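Local structure of Aac(6')-ib (Escherichia coli, 1V0C) at residues A37-W42 / I90-S95; E41-S46 / D118-N123; S95-G100 / G113-D118; D103-E108 / V178-G183. The protein probably transfers the acetyl group of acetyl-CoA to the 6'-amino group of aminoglycosides such as kanamycin B, thereby conferring resistance to these antibiotics. The protein carries 2 engineered substitutions. All blocks are in the same frame, centred on the assembly; numbering follows the deposited sequence.

Contact 1. Residues A37-W42 / I90-S95; sequences AMLYEW and IGYAQS. With KNC (kanamycin c), chain C.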
# COMPACT_ATOMS: atom_id res chain seq x y z
N ALA A 37 0.67 -16.82 8.27
CA ALA A 37 0.39 -18.00 7.42
C ALA A 37 -0.60 -17.69 6.29
O ALA A 37 -0.43 -18.14 5.16
CB ALA A 37 -0.07 -19.18 8.24
N MET A 38 -1.64 -16.93 6.61
CA MET A 38 -2.61 -16.43 5.63
C MET A 38 -1.94 -15.53 4.59
O MET A 38 -2.21 -15.66 3.38
CB MET A 38 -3.73 -15.68 6.36
CG MET A 38 -4.81 -15.07 5.46
SD MET A 38 -6.05 -14.18 6.40
CE MET A 38 -5.14 -12.75 6.97
N LEU A 39 -1.06 -14.65 5.04
CA LEU A 39 -0.33 -13.76 4.13
C LEU A 39 0.56 -14.58 3.21
O LEU A 39 0.68 -14.27 2.02
CB LEU A 39 0.50 -12.71 4.89
CG LEU A 39 1.30 -11.71 4.02
CD1 LEU A 39 0.38 -10.91 3.00
CD2 LEU A 39 2.16 -10.76 4.86
N TYR A 40 1.18 -15.61 3.77
CA TYR A 40 2.02 -16.53 3.00
C TYR A 40 1.22 -17.16 1.85
O TYR A 40 1.67 -17.20 0.71
CB TYR A 40 2.61 -17.62 3.92
CG TYR A 40 3.03 -18.90 3.19
CD1 TYR A 40 4.09 -18.90 2.29
CD2 TYR A 40 2.34 -20.09 3.41
CE1 TYR A 40 4.46 -20.05 1.62
CE2 TYR A 40 2.71 -21.27 2.75
CZ TYR A 40 3.76 -21.25 1.86
OH TYR A 40 4.13 -22.40 1.22
N GLU A 41 0.03 -17.65 2.17
CA GLU A 41 -0.86 -18.20 1.16
C GLU A 41 -1.22 -17.15 0.09
O GLU A 41 -1.12 -17.40 -1.11
CB GLU A 41 -2.15 -18.72 1.81
CG GLU A 41 -3.14 -19.18 0.76
CD GLU A 41 -4.39 -19.83 1.33
OE1 GLU A 41 -4.56 -19.90 2.57
OE2 GLU A 41 -5.19 -20.29 0.51
N TRP A 42 -1.64 -15.98 0.54
CA TRP A 42 -1.96 -14.90 -0.41
C TRP A 42 -0.82 -14.61 -1.39
O TRP A 42 -1.06 -14.48 -2.58
CB TRP A 42 -2.32 -13.63 0.33
CG TRP A 42 -3.59 -13.73 1.05
CD1 TRP A 42 -4.50 -14.77 1.00
CD2 TRP A 42 -4.14 -12.75 1.93
NE1 TRP A 42 -5.58 -14.47 1.80
CE2 TRP A 42 -5.38 -13.24 2.38
CE3 TRP A 42 -3.70 -11.49 2.38
CZ2 TRP A 42 -6.20 -12.50 3.23
CZ3 TRP A 42 -4.51 -10.77 3.25
CH2 TRP A 42 -5.76 -11.28 3.65
N ILE A 90 -9.71 -9.51 3.30
CA ILE A 90 -9.76 -9.48 1.83
C ILE A 90 -8.47 -8.98 1.17
O ILE A 90 -8.35 -8.98 -0.06
CB ILE A 90 -10.97 -8.64 1.31
CG1 ILE A 90 -10.89 -7.20 1.85
CG2 ILE A 90 -12.29 -9.33 1.70
CD1 ILE A 90 -11.49 -6.13 0.93
N GLY A 91 -7.52 -8.53 1.97
CA GLY A 91 -6.26 -8.08 1.39
C GLY A 91 -5.24 -7.63 2.41
O GLY A 91 -5.53 -7.57 3.61
N TYR A 92 -4.05 -7.29 1.91
CA TYR A 92 -2.95 -6.79 2.71
C TYR A 92 -2.61 -5.39 2.22
O TYR A 92 -2.67 -5.10 1.02
CB TYR A 92 -1.72 -7.73 2.57
CG TYR A 92 -0.41 -7.17 3.14
CD1 TYR A 92 -0.10 -7.32 4.50
CD2 TYR A 92 0.50 -6.50 2.33
CE1 TYR A 92 1.08 -6.81 5.04
CE2 TYR A 92 1.69 -5.98 2.85
CZ TYR A 92 1.96 -6.14 4.22
OH TYR A 92 3.12 -5.65 4.77
N ALA A 93 -2.29 -4.50 3.17
CA ALA A 93 -1.73 -3.20 2.84
C ALA A 93 -0.59 -2.89 3.79
O ALA A 93 -0.47 -3.48 4.87
CB ALA A 93 -2.81 -2.09 2.89
N GLN A 94 0.26 -1.96 3.37
CA GLN A 94 1.28 -1.41 4.23
C GLN A 94 1.42 0.10 3.98
O GLN A 94 1.16 0.59 2.87
CB GLN A 94 2.64 -2.11 4.04
CG GLN A 94 3.09 -2.21 2.60
CD GLN A 94 4.43 -2.90 2.44
OE1 GLN A 94 4.71 -3.90 3.10
NE2 GLN A 94 5.25 -2.38 1.52
N SER A 95 1.82 0.82 5.04
CA SER A 95 2.25 2.20 4.91
C SER A 95 3.67 2.28 5.43
O SER A 95 4.09 1.45 6.22
CB SER A 95 1.30 3.15 5.66
OG SER A 95 1.35 2.89 7.05
C2 KNC C . 6.63 -5.25 -2.43
C3 KNC C . 6.82 -5.43 -3.97
C4 KNC C . 5.54 -5.02 -4.70
C5 KNC C . 5.18 -3.61 -4.26
C6 KNC C . 3.82 -3.44 -4.71
C7 KNC C . 9.05 0.62 -0.85
C8 KNC C . 8.78 -0.53 0.14
C9 KNC C . 8.44 -1.84 -0.61
C10 KNC C . 7.33 -1.66 -1.68
C11 KNC C . 7.59 -0.44 -2.65
C12 KNC C . 7.86 0.84 -1.81
C13 KNC C . 9.96 -1.10 2.20
C14 KNC C . 11.13 -0.46 3.00
C15 KNC C . 12.48 -1.05 2.55
C16 KNC C . 12.49 -2.59 2.65
C17 KNC C . 11.30 -3.19 1.87
C18 KNC C . 11.33 -4.76 1.94
N2 KNC C . 6.48 -0.27 -3.64
N3 KNC C . 9.49 1.85 -0.10
N4 KNC C . 13.59 -0.51 3.35
C1 KNC C . 6.20 -3.80 -2.06
O5 KNC C . 5.07 -3.43 -2.82
O7 KNC C . 7.24 -6.76 -4.35
O8 KNC C . 5.73 -5.01 -6.13
O9 KNC C . 7.26 -2.88 -2.40
O1 KNC C . 3.52 -2.05 -4.55
O10 KNC C . 8.04 -2.87 0.33
O11 KNC C . 10.03 -0.69 0.80
O12 KNC C . 10.01 -2.57 2.33
O13 KNC C . 11.12 0.95 2.83
O14 KNC C . 13.73 -3.06 2.10
O15 KNC C . 10.08 -5.29 2.43
N6 KNC C . 7.88 -5.52 -1.74
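Leu-39 and Tyr-92 both turn CG away from their own backbone N (chi1 -179° and 169°), and these rotations bring the leucine methyls against the phenol ring. They belong to a helix lying across a sheet strand in the GNAT acetyltransferase domain: the axes of helix 37-42 and strand 90-95 run at 99° to each other, 9.7 Å apart at closest. Leu-39 CD1 sits 3.8 Å from Tyr-92 CG and equally near its CB, while CD2 reaches further along the ring to CD1 and CE1. One helical turn on, the indole of Trp-42 brings the far end of its six-membered ring obliquely against the backbone of Gly-91, with CZ3 3.3 Å from the carbonyl carbon of Gly-91 and CH2 3.7 Å from its N. The strand has a classic beta bulge here, Ile-90 and Gly-91 sharing Ala-83 of strand 78-85 as their partner. Met-38 CG lies over one indole face, near the rim. Leu-39 also packs on Val-64 and Tyr-68 of helix 61-68. Further along the strand, Tyr-92 OH donates to a lone pair of Gln-94 OE1, in the amide plane. That bond helps fix the rotation of the amide, whose other end, Gln-94 NE2, donates to O10 of kanamycin C at 3.1 Å.

Contact 2. Residues E41-S46 / D118-N123; sequences EWLNRS and DQLLAN. With KNC (kanamycin c), chain C.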
# COMPACT_ATOMS: atom_id res chain seq x y z
N GLU A 41 0.03 -17.65 2.17
CA GLU A 41 -0.86 -18.20 1.16
C GLU A 41 -1.22 -17.15 0.09
O GLU A 41 -1.12 -17.40 -1.11
CB GLU A 41 -2.15 -18.72 1.81
CG GLU A 41 -3.14 -19.18 0.76
CD GLU A 41 -4.39 -19.83 1.33
OE1 GLU A 41 -4.56 -19.90 2.57
OE2 GLU A 41 -5.19 -20.29 0.51
N TRP A 42 -1.64 -15.98 0.54
CA TRP A 42 -1.96 -14.90 -0.41
C TRP A 42 -0.82 -14.61 -1.39
O TRP A 42 -1.06 -14.48 -2.58
CB TRP A 42 -2.32 -13.63 0.33
CG TRP A 42 -3.59 -13.73 1.05
CD1 TRP A 42 -4.50 -14.77 1.00
CD2 TRP A 42 -4.14 -12.75 1.93
NE1 TRP A 42 -5.58 -14.47 1.80
CE2 TRP A 42 -5.38 -13.24 2.38
CE3 TRP A 42 -3.70 -11.49 2.38
CZ2 TRP A 42 -6.20 -12.50 3.23
CZ3 TRP A 42 -4.51 -10.77 3.25
CH2 TRP A 42 -5.76 -11.28 3.65
N LEU A 43 0.40 -14.49 -0.87
CA LEU A 43 1.57 -14.06 -1.67
C LEU A 43 2.01 -15.10 -2.68
O LEU A 43 2.91 -14.87 -3.49
CB LEU A 43 2.75 -13.67 -0.75
CG LEU A 43 2.55 -12.41 0.10
CD1 LEU A 43 3.75 -12.23 1.03
CD2 LEU A 43 2.34 -11.16 -0.79
N ASN A 44 1.36 -16.26 -2.64
CA ASN A 44 1.61 -17.32 -3.60
C ASN A 44 0.43 -17.55 -4.54
O ASN A 44 0.45 -18.48 -5.33
CB ASN A 44 2.03 -18.60 -2.85
CG ASN A 44 3.47 -18.53 -2.36
OD1 ASN A 44 4.38 -18.77 -3.13
ND2 ASN A 44 3.68 -18.20 -1.08
N ARG A 45 -0.59 -16.69 -4.49
CA ARG A 45 -1.68 -16.78 -5.47
C ARG A 45 -1.19 -16.13 -6.77
O ARG A 45 -0.45 -15.13 -6.74
CB ARG A 45 -2.96 -16.17 -4.90
CG ARG A 45 -3.54 -16.99 -3.74
CD ARG A 45 -4.76 -16.37 -3.09
NE ARG A 45 -5.35 -17.27 -2.10
CZ ARG A 45 -6.38 -16.98 -1.31
NH1 ARG A 45 -6.97 -15.79 -1.35
NH2 ARG A 45 -6.82 -17.89 -0.46
N SER A 46 -1.52 -16.72 -7.92
CA SER A 46 -0.95 -16.29 -9.18
C SER A 46 -1.22 -14.81 -9.56
O SER A 46 -0.35 -14.16 -10.14
CB SER A 46 -1.32 -17.25 -10.33
OG SER A 46 -2.69 -17.11 -10.66
N ASP A 118 1.43 0.48 -0.27
CA ASP A 118 1.36 -0.68 -1.16
C ASP A 118 0.19 -1.54 -0.68
O ASP A 118 -0.11 -1.56 0.50
CB ASP A 118 2.63 -1.53 -1.07
CG ASP A 118 3.89 -0.75 -1.31
OD1 ASP A 118 4.16 -0.46 -2.49
OD2 ASP A 118 4.62 -0.45 -0.33
N GLN A 119 -0.48 -2.23 -1.59
CA GLN A 119 -1.58 -3.08 -1.18
C GLN A 119 -1.90 -4.15 -2.21
O GLN A 119 -1.45 -4.07 -3.35
CB GLN A 119 -2.83 -2.25 -0.80
CG GLN A 119 -3.59 -1.61 -1.97
CD GLN A 119 -2.71 -0.65 -2.76
OE1 GLN A 119 -2.11 0.31 -2.20
NE2 GLN A 119 -2.64 -0.87 -4.08
N LEU A 120 -2.67 -5.15 -1.79
CA LEU A 120 -3.11 -6.21 -2.68
C LEU A 120 -4.48 -6.71 -2.20
O LEU A 120 -4.80 -6.61 -1.02
CB LEU A 120 -2.09 -7.37 -2.69
CG LEU A 120 -1.82 -8.15 -1.38
CD1 LEU A 120 -2.70 -9.42 -1.25
CD2 LEU A 120 -0.34 -8.51 -1.22
N LEU A 121 -5.26 -7.24 -3.12
CA LEU A 121 -6.48 -7.96 -2.80
C LEU A 121 -6.21 -9.48 -2.86
O LEU A 121 -5.61 -10.00 -3.81
CB LEU A 121 -7.62 -7.53 -3.73
CG LEU A 121 -8.15 -6.09 -3.56
CD1 LEU A 121 -9.14 -5.71 -4.69
CD2 LEU A 121 -8.81 -5.92 -2.18
N ALA A 122 -6.65 -10.18 -1.82
CA ALA A 122 -6.41 -11.62 -1.65
C ALA A 122 -7.10 -12.49 -2.70
O ALA A 122 -6.55 -13.52 -3.08
CB ALA A 122 -6.86 -12.05 -0.27
N ASN A 123 -8.30 -12.10 -3.12
CA ASN A 123 -9.17 -12.99 -3.92
C ASN A 123 -9.31 -12.54 -5.36
O ASN A 123 -9.78 -11.43 -5.62
CB ASN A 123 -10.56 -13.13 -3.26
CG ASN A 123 -10.48 -13.61 -1.81
OD1 ASN A 123 -9.83 -14.61 -1.51
ND2 ASN A 123 -11.12 -12.88 -0.91
C2 KNC C . 6.63 -5.25 -2.43
C3 KNC C . 6.82 -5.43 -3.97
C4 KNC C . 5.54 -5.02 -4.70
C5 KNC C . 5.18 -3.61 -4.26
C6 KNC C . 3.82 -3.44 -4.71
C7 KNC C . 9.05 0.62 -0.85
C8 KNC C . 8.78 -0.53 0.14
C9 KNC C . 8.44 -1.84 -0.61
C10 KNC C . 7.33 -1.66 -1.68
C11 KNC C . 7.59 -0.44 -2.65
C12 KNC C . 7.86 0.84 -1.81
C13 KNC C . 9.96 -1.10 2.20
C14 KNC C . 11.13 -0.46 3.00
C15 KNC C . 12.48 -1.05 2.55
C16 KNC C . 12.49 -2.59 2.65
C17 KNC C . 11.30 -3.19 1.87
C18 KNC C . 11.33 -4.76 1.94
N2 KNC C . 6.48 -0.27 -3.64
N3 KNC C . 9.49 1.85 -0.10
N4 KNC C . 13.59 -0.51 3.35
C1 KNC C . 6.20 -3.80 -2.06
O5 KNC C . 5.07 -3.43 -2.82
O7 KNC C . 7.24 -6.76 -4.35
O8 KNC C . 5.73 -5.01 -6.13
O9 KNC C . 7.26 -2.88 -2.40
O1 KNC C . 3.52 -2.05 -4.55
O10 KNC C . 8.04 -2.87 0.33
O11 KNC C . 10.03 -0.69 0.80
O12 KNC C . 10.01 -2.57 2.33
O13 KNC C . 11.12 0.95 2.83
O14 KNC C . 13.73 -3.06 2.10
O15 KNC C . 10.08 -5.29 2.43
N6 KNC C . 7.88 -5.52 -1.74
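Ala-122 lies over one face of the Trp-42 indole, its CB 3.4 Å from the centroid of the five-membered ring and 17° off the normal, a close CH-pi contact. Arg-45 has CG anti to its carbonyl carbon (chi1 -68°) and runs extended to NE, which carries the guanidinium to Ala-122. One guanidinium face is presented to Trp-42 CD1, but Ala-122 is met edgewise: NH1 donates to Ala-122 O at 2.9 Å, with the oxygen in the guanidinium plane although the donor stands well above the carbonyl plane. The same NH1 makes a weak bond to Asn-123 OD1; Asn-123 ND2 is held by Gln-126. Arg-45 NH2 forms a salt bridge with Glu-41 OE2 at 3.1 Å. The end of helix 36-42 and its following turn thus cover the end of strand 114-121, a central GNAT strand whose Leu-121 N hydrogen-bonds acetyl-CoA. Leu-43 and Leu-120 meet at about a right angle, CD2 to CD2 at 3.8 Å. At the start of segment 118-123, Asp-118 OD1 accepts from kanamycin C O1 and N2.

Contact 3. Residues S95-G100 / G113-D118; sequences SYVALG and GVRGID. With KNC (kanamycin c), chain C.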
# COMPACT_ATOMS: atom_id res chain seq x y z
N SER A 95 1.82 0.82 5.04
CA SER A 95 2.25 2.20 4.91
C SER A 95 3.67 2.28 5.43
O SER A 95 4.09 1.45 6.22
CB SER A 95 1.30 3.15 5.66
OG SER A 95 1.35 2.89 7.05
N TYR A 96 4.43 3.25 4.95
CA TYR A 96 5.80 3.37 5.39
C TYR A 96 6.19 4.86 5.40
O TYR A 96 5.63 5.66 4.65
CB TYR A 96 6.76 2.54 4.48
CG TYR A 96 6.69 2.89 3.00
CD1 TYR A 96 7.43 3.96 2.49
CD2 TYR A 96 5.87 2.17 2.12
CE1 TYR A 96 7.36 4.33 1.15
CE2 TYR A 96 5.80 2.53 0.74
CZ TYR A 96 6.55 3.62 0.28
OH TYR A 96 6.51 4.03 -1.06
N VAL A 97 7.15 5.20 6.25
CA VAL A 97 7.77 6.53 6.22
C VAL A 97 8.81 6.52 5.11
O VAL A 97 9.78 5.78 5.16
CB VAL A 97 8.37 6.90 7.62
CG1 VAL A 97 9.03 8.29 7.62
CG2 VAL A 97 7.28 6.80 8.67
N ALA A 98 8.58 7.32 4.06
CA ALA A 98 9.48 7.39 2.91
C ALA A 98 10.91 7.81 3.31
O ALA A 98 11.89 7.15 2.94
CB ALA A 98 8.92 8.32 1.85
N LEU A 99 11.03 8.89 4.08
CA LEU A 99 12.33 9.40 4.47
C LEU A 99 13.09 8.38 5.30
O LEU A 99 12.54 7.72 6.19
CB LEU A 99 12.20 10.74 5.21
CG LEU A 99 13.48 11.40 5.72
CD1 LEU A 99 14.42 11.80 4.57
CD2 LEU A 99 13.16 12.61 6.61
N GLY A 100 14.36 8.21 4.98
CA GLY A 100 15.20 7.25 5.66
C GLY A 100 14.80 5.79 5.48
O GLY A 100 15.18 4.97 6.31
N GLY A 113 7.06 13.88 6.82
CA GLY A 113 5.59 13.71 6.74
C GLY A 113 5.08 12.84 5.60
O GLY A 113 3.89 12.49 5.53
N VAL A 114 5.96 12.48 4.66
CA VAL A 114 5.51 11.71 3.48
C VAL A 114 5.37 10.23 3.88
O VAL A 114 6.28 9.67 4.48
CB VAL A 114 6.47 11.88 2.27
CG1 VAL A 114 6.09 10.96 1.06
CG2 VAL A 114 6.50 13.35 1.85
N ARG A 115 4.22 9.65 3.55
CA ARG A 115 3.96 8.23 3.71
C ARG A 115 3.73 7.58 2.35
O ARG A 115 3.04 8.15 1.52
CB ARG A 115 2.72 7.98 4.58
CG ARG A 115 2.82 8.57 6.02
CD ARG A 115 3.77 7.78 6.97
NE ARG A 115 3.88 8.50 8.25
CZ ARG A 115 4.72 9.51 8.46
NH1 ARG A 115 5.55 9.91 7.49
NH2 ARG A 115 4.73 10.14 9.63
N GLY A 116 4.29 6.40 2.15
CA GLY A 116 3.96 5.62 0.97
C GLY A 116 3.05 4.46 1.32
O GLY A 116 2.98 4.06 2.49
N ILE A 117 2.33 3.95 0.32
CA ILE A 117 1.45 2.78 0.45
C ILE A 117 1.67 1.74 -0.65
O ILE A 117 2.07 2.06 -1.80
CB ILE A 117 -0.04 3.18 0.51
CG1 ILE A 117 -0.47 3.89 -0.78
CG2 ILE A 117 -0.32 4.06 1.75
CD1 ILE A 117 -1.99 4.07 -0.90
N ASP A 118 1.43 0.48 -0.27
CA ASP A 118 1.36 -0.68 -1.16
C ASP A 118 0.19 -1.54 -0.68
O ASP A 118 -0.11 -1.56 0.50
CB ASP A 118 2.63 -1.53 -1.07
CG ASP A 118 3.89 -0.75 -1.31
OD1 ASP A 118 4.16 -0.46 -2.49
OD2 ASP A 118 4.62 -0.45 -0.33
C2 KNC C . 6.63 -5.25 -2.43
C3 KNC C . 6.82 -5.43 -3.97
C4 KNC C . 5.54 -5.02 -4.70
C5 KNC C . 5.18 -3.61 -4.26
C6 KNC C . 3.82 -3.44 -4.71
C7 KNC C . 9.05 0.62 -0.85
C8 KNC C . 8.78 -0.53 0.14
C9 KNC C . 8.44 -1.84 -0.61
C10 KNC C . 7.33 -1.66 -1.68
C11 KNC C . 7.59 -0.44 -2.65
C12 KNC C . 7.86 0.84 -1.81
C13 KNC C . 9.96 -1.10 2.20
C14 KNC C . 11.13 -0.46 3.00
C15 KNC C . 12.48 -1.05 2.55
C16 KNC C . 12.49 -2.59 2.65
C17 KNC C . 11.30 -3.19 1.87
C18 KNC C . 11.33 -4.76 1.94
N2 KNC C . 6.48 -0.27 -3.64
N3 KNC C . 9.49 1.85 -0.10
N4 KNC C . 13.59 -0.51 3.35
C1 KNC C . 6.20 -3.80 -2.06
O5 KNC C . 5.07 -3.43 -2.82
O7 KNC C . 7.24 -6.76 -4.35
O8 KNC C . 5.73 -5.01 -6.13
O9 KNC C . 7.26 -2.88 -2.40
O1 KNC C . 3.52 -2.05 -4.55
O10 KNC C . 8.04 -2.87 0.33
O11 KNC C . 10.03 -0.69 0.80
O12 KNC C . 10.01 -2.57 2.33
O13 KNC C . 11.12 0.95 2.83
O14 KNC C . 13.73 -3.06 2.10
O15 KNC C . 10.08 -5.29 2.43
N6 KNC C . 7.88 -5.52 -1.74
O HOH W 1 4.75 3.05 -2.43
O HOH W 2 8.91 10.58 4.80
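Tyr-96 leans across Gly-116, its opposite number in a hydrogen-bonded antiparallel pair. From CB, chi1 of 57° puts CG between the backbone N and the carbonyl carbon, and the ring then leans over the neighbouring strand. CG stands 3.9 Å from Gly-116 O, CD2 comes closer to that oxygen, and the ring centroid lies 3.6 Å from Gly-116 CA in a CH-pi contact. At the ring edge, CE2 lies 3.4 Å from Asp-118 OD2, an oxygen that also accepts from Gln-94 NE2. CE1 and CZ carry kanamycin C N3 on the face opposite Gly-116. At the tip, OH hydrogen-bonds Gln-153 of strand 151-154. The antiparallel ladder of Tyr-96 and Gly-116 joins strands 88-97 and 114-121 in the mixed GNAT sheet: Gly-116 N donates to Tyr-96 O at 2.9 Å, and Tyr-96 N returns a bond to Gly-116 O at 3.0 Å. On the other side of the sheet, Val-97 CG2 lies over a face of the Arg-115 guanidinium, 3.7 Å from CZ. Arg-115 bends at chi2 to lie alongside the valine, and its NH1 donates to Val-114 O and to Pro-112 O. A water bridges Leu-99 N and that same Val-114 oxygen.

Contact 4. Residues D103-E108 / V178-G183; sequences DGWWEE and VTTPDG. Engineered in segment 103-108: Trp-105 (natural residue Arg). Engineered in segment 178-183: Asp-182 (natural residue Tyr). With KNC (kanamycin c), chain C.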
# COMPACT_ATOMS: atom_id res chain seq x y z
N ASP A 103 18.21 1.17 1.99
CA ASP A 103 18.35 0.26 0.82
C ASP A 103 18.14 0.90 -0.57
O ASP A 103 17.63 0.23 -1.47
CB ASP A 103 17.44 -0.99 0.91
CG ASP A 103 17.29 -1.54 2.34
OD1 ASP A 103 18.32 -1.67 3.06
OD2 ASP A 103 16.13 -1.86 2.71
N GLY A 104 18.53 2.15 -0.76
CA GLY A 104 18.34 2.85 -2.05
C GLY A 104 16.96 3.45 -2.26
O GLY A 104 16.70 4.12 -3.29
N TRP A 105 16.07 3.24 -1.29
CA TRP A 105 14.69 3.74 -1.34
C TRP A 105 14.52 5.21 -0.94
O TRP A 105 14.96 5.63 0.14
CB TRP A 105 13.79 2.87 -0.48
CG TRP A 105 13.56 1.52 -1.04
CD1 TRP A 105 14.18 0.35 -0.66
CD2 TRP A 105 12.65 1.17 -2.08
NE1 TRP A 105 13.70 -0.70 -1.41
CE2 TRP A 105 12.76 -0.23 -2.28
CE3 TRP A 105 11.75 1.90 -2.87
CZ2 TRP A 105 12.00 -0.91 -3.25
CZ3 TRP A 105 11.00 1.24 -3.81
CH2 TRP A 105 11.13 -0.16 -4.01
N TRP A 106 13.89 5.99 -1.82
CA TRP A 106 13.45 7.39 -1.52
C TRP A 106 14.57 8.29 -1.01
O TRP A 106 14.37 9.10 -0.11
CB TRP A 106 12.21 7.39 -0.58
CG TRP A 106 11.25 6.36 -1.05
CD1 TRP A 106 10.86 5.23 -0.39
CD2 TRP A 106 10.65 6.30 -2.35
NE1 TRP A 106 10.03 4.47 -1.19
CE2 TRP A 106 9.88 5.10 -2.40
CE3 TRP A 106 10.67 7.14 -3.48
CZ2 TRP A 106 9.15 4.72 -3.53
CZ3 TRP A 106 9.94 6.76 -4.61
CH2 TRP A 106 9.19 5.55 -4.62
N GLU A 107 15.74 8.18 -1.62
CA GLU A 107 16.93 8.93 -1.15
C GLU A 107 16.87 10.45 -1.32
O GLU A 107 17.60 11.16 -0.65
CB GLU A 107 18.19 8.38 -1.79
CG GLU A 107 18.51 6.98 -1.32
CD GLU A 107 19.80 6.48 -1.92
OE1 GLU A 107 20.24 7.04 -2.95
OE2 GLU A 107 20.36 5.53 -1.34
N GLU A 108 16.01 10.94 -2.21
CA GLU A 108 15.84 12.38 -2.38
C GLU A 108 14.75 12.97 -1.46
O GLU A 108 14.53 14.18 -1.47
CB GLU A 108 15.48 12.71 -3.83
CG GLU A 108 16.50 12.24 -4.88
CD GLU A 108 15.96 12.37 -6.32
OE1 GLU A 108 16.45 11.61 -7.20
OE2 GLU A 108 15.04 13.22 -6.57
N VAL A 178 10.20 7.51 -11.78
CA VAL A 178 11.36 7.53 -10.88
C VAL A 178 12.00 6.16 -10.90
O VAL A 178 11.31 5.17 -11.14
CB VAL A 178 10.96 7.84 -9.41
CG1 VAL A 178 10.42 9.26 -9.29
CG2 VAL A 178 9.95 6.79 -8.87
N THR A 179 13.31 6.09 -10.65
CA THR A 179 13.99 4.81 -10.56
C THR A 179 14.02 4.41 -9.10
O THR A 179 14.35 5.22 -8.24
CB THR A 179 15.45 4.90 -11.05
OG1 THR A 179 15.47 5.51 -12.34
CG2 THR A 179 16.05 3.49 -11.17
N THR A 180 13.63 3.17 -8.83
CA THR A 180 13.67 2.64 -7.46
C THR A 180 14.52 1.36 -7.47
O THR A 180 14.90 0.89 -8.54
CB THR A 180 12.26 2.30 -6.91
OG1 THR A 180 11.81 1.04 -7.45
CG2 THR A 180 11.23 3.42 -7.20
N PRO A 181 14.84 0.81 -6.28
CA PRO A 181 15.48 -0.52 -6.27
C PRO A 181 14.66 -1.64 -6.92
O PRO A 181 15.23 -2.63 -7.33
CB PRO A 181 15.69 -0.80 -4.77
CG PRO A 181 15.72 0.60 -4.13
CD PRO A 181 14.70 1.37 -4.92
N ASP A 182 13.34 -1.51 -7.00
CA ASP A 182 12.52 -2.44 -7.79
C ASP A 182 12.34 -2.02 -9.28
O ASP A 182 11.35 -2.43 -9.93
CB ASP A 182 11.12 -2.62 -7.17
CG ASP A 182 11.11 -3.41 -5.84
OD1 ASP A 182 12.13 -4.05 -5.47
OD2 ASP A 182 10.04 -3.37 -5.17
N GLY A 183 13.23 -1.18 -9.84
CA GLY A 183 13.07 -0.72 -11.24
C GLY A 183 12.30 0.60 -11.36
O GLY A 183 11.92 1.17 -10.34
C2 KNC C . 6.63 -5.25 -2.43
C3 KNC C . 6.82 -5.43 -3.97
C4 KNC C . 5.54 -5.02 -4.70
C5 KNC C . 5.18 -3.61 -4.26
C6 KNC C . 3.82 -3.44 -4.71
C7 KNC C . 9.05 0.62 -0.85
C8 KNC C . 8.78 -0.53 0.14
C9 KNC C . 8.44 -1.84 -0.61
C10 KNC C . 7.33 -1.66 -1.68
C11 KNC C . 7.59 -0.44 -2.65
C12 KNC C . 7.86 0.84 -1.81
C13 KNC C . 9.96 -1.10 2.20
C14 KNC C . 11.13 -0.46 3.00
C15 KNC C . 12.48 -1.05 2.55
C16 KNC C . 12.49 -2.59 2.65
C17 KNC C . 11.30 -3.19 1.87
C18 KNC C . 11.33 -4.76 1.94
N2 KNC C . 6.48 -0.27 -3.64
N3 KNC C . 9.49 1.85 -0.10
N4 KNC C . 13.59 -0.51 3.35
C1 KNC C . 6.20 -3.80 -2.06
O5 KNC C . 5.07 -3.43 -2.82
O7 KNC C . 7.24 -6.76 -4.35
O8 KNC C . 5.73 -5.01 -6.13
O9 KNC C . 7.26 -2.88 -2.40
O1 KNC C . 3.52 -2.05 -4.55
O10 KNC C . 8.04 -2.87 0.33
O11 KNC C . 10.03 -0.69 0.80
O12 KNC C . 10.01 -2.57 2.33
O13 KNC C . 11.12 0.95 2.83
O14 KNC C . 13.73 -3.06 2.10
O15 KNC C . 10.08 -5.29 2.43
N6 KNC C . 7.88 -5.52 -1.74
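Trp-105, an engineered residue (arginine in nature), and Pro-181 bury the most surface here, in a CH-pi contact between the loop that follows strand 88-97 and the type I turn Thr-180 to Gly-183, which links strands 173-180 and 183-191 as a beta hairpin. With CG anti to its carbonyl carbon (chi1 -71°), Trp-105 lays its indole over the proline. Pro-181 CD sits 3.5 Å from the centroid of the six-membered ring, 11° off its normal, while CG also reaches Asp-103 O at 3.3 Å. The other face of the indole bears the 2-deoxystreptamine ring of kanamycin C, whose C7 lies above it near the rim. Engineered Asp-182 (tyrosine in nature) addresses the ring edge, its carboxylate nearly perpendicular to the indole plane, with OD2 3.6 Å from CH2. Thr-180 CB packs on CZ3 at 3.5 Å. Gly-183 O accepts from both Thr-180 N and the threonine hydroxyl, while Gly-183 N donates back to Thr-180 O and closes the turn. Trp-106 lies alongside Thr-180, bringing CH2 to the methyl CG2 at 3.9 Å, and its ring meets that of Tyr-96 nearly parallel. The pyrrole side of Trp-106 is turned to the antibiotic: NE1 is 2.9 Å from kanamycin C N3, which lies in the indole plane.

From the N terminus, helix 36-42, with the turn that follows it in contact 2, supplies the first partner of both contact 1 and contact 2. Contact 1 closes a loop of 47 residues onto strand 88-97, and contact 2, starting from the same stretch, closes a longer one onto the neighbouring strand 114-121. Contact 3 pairs those two strands across a 12-residue loop; it follows contact 1 in series and lies within the span of contact 2. Contact 4 starts in that short loop and ends at the hairpin of 173-180, crossing contacts 2 and 3. Ser-95 is common to contacts 1 and 3, Asp-118 to contacts 2 and 3. All four touch kanamycin C.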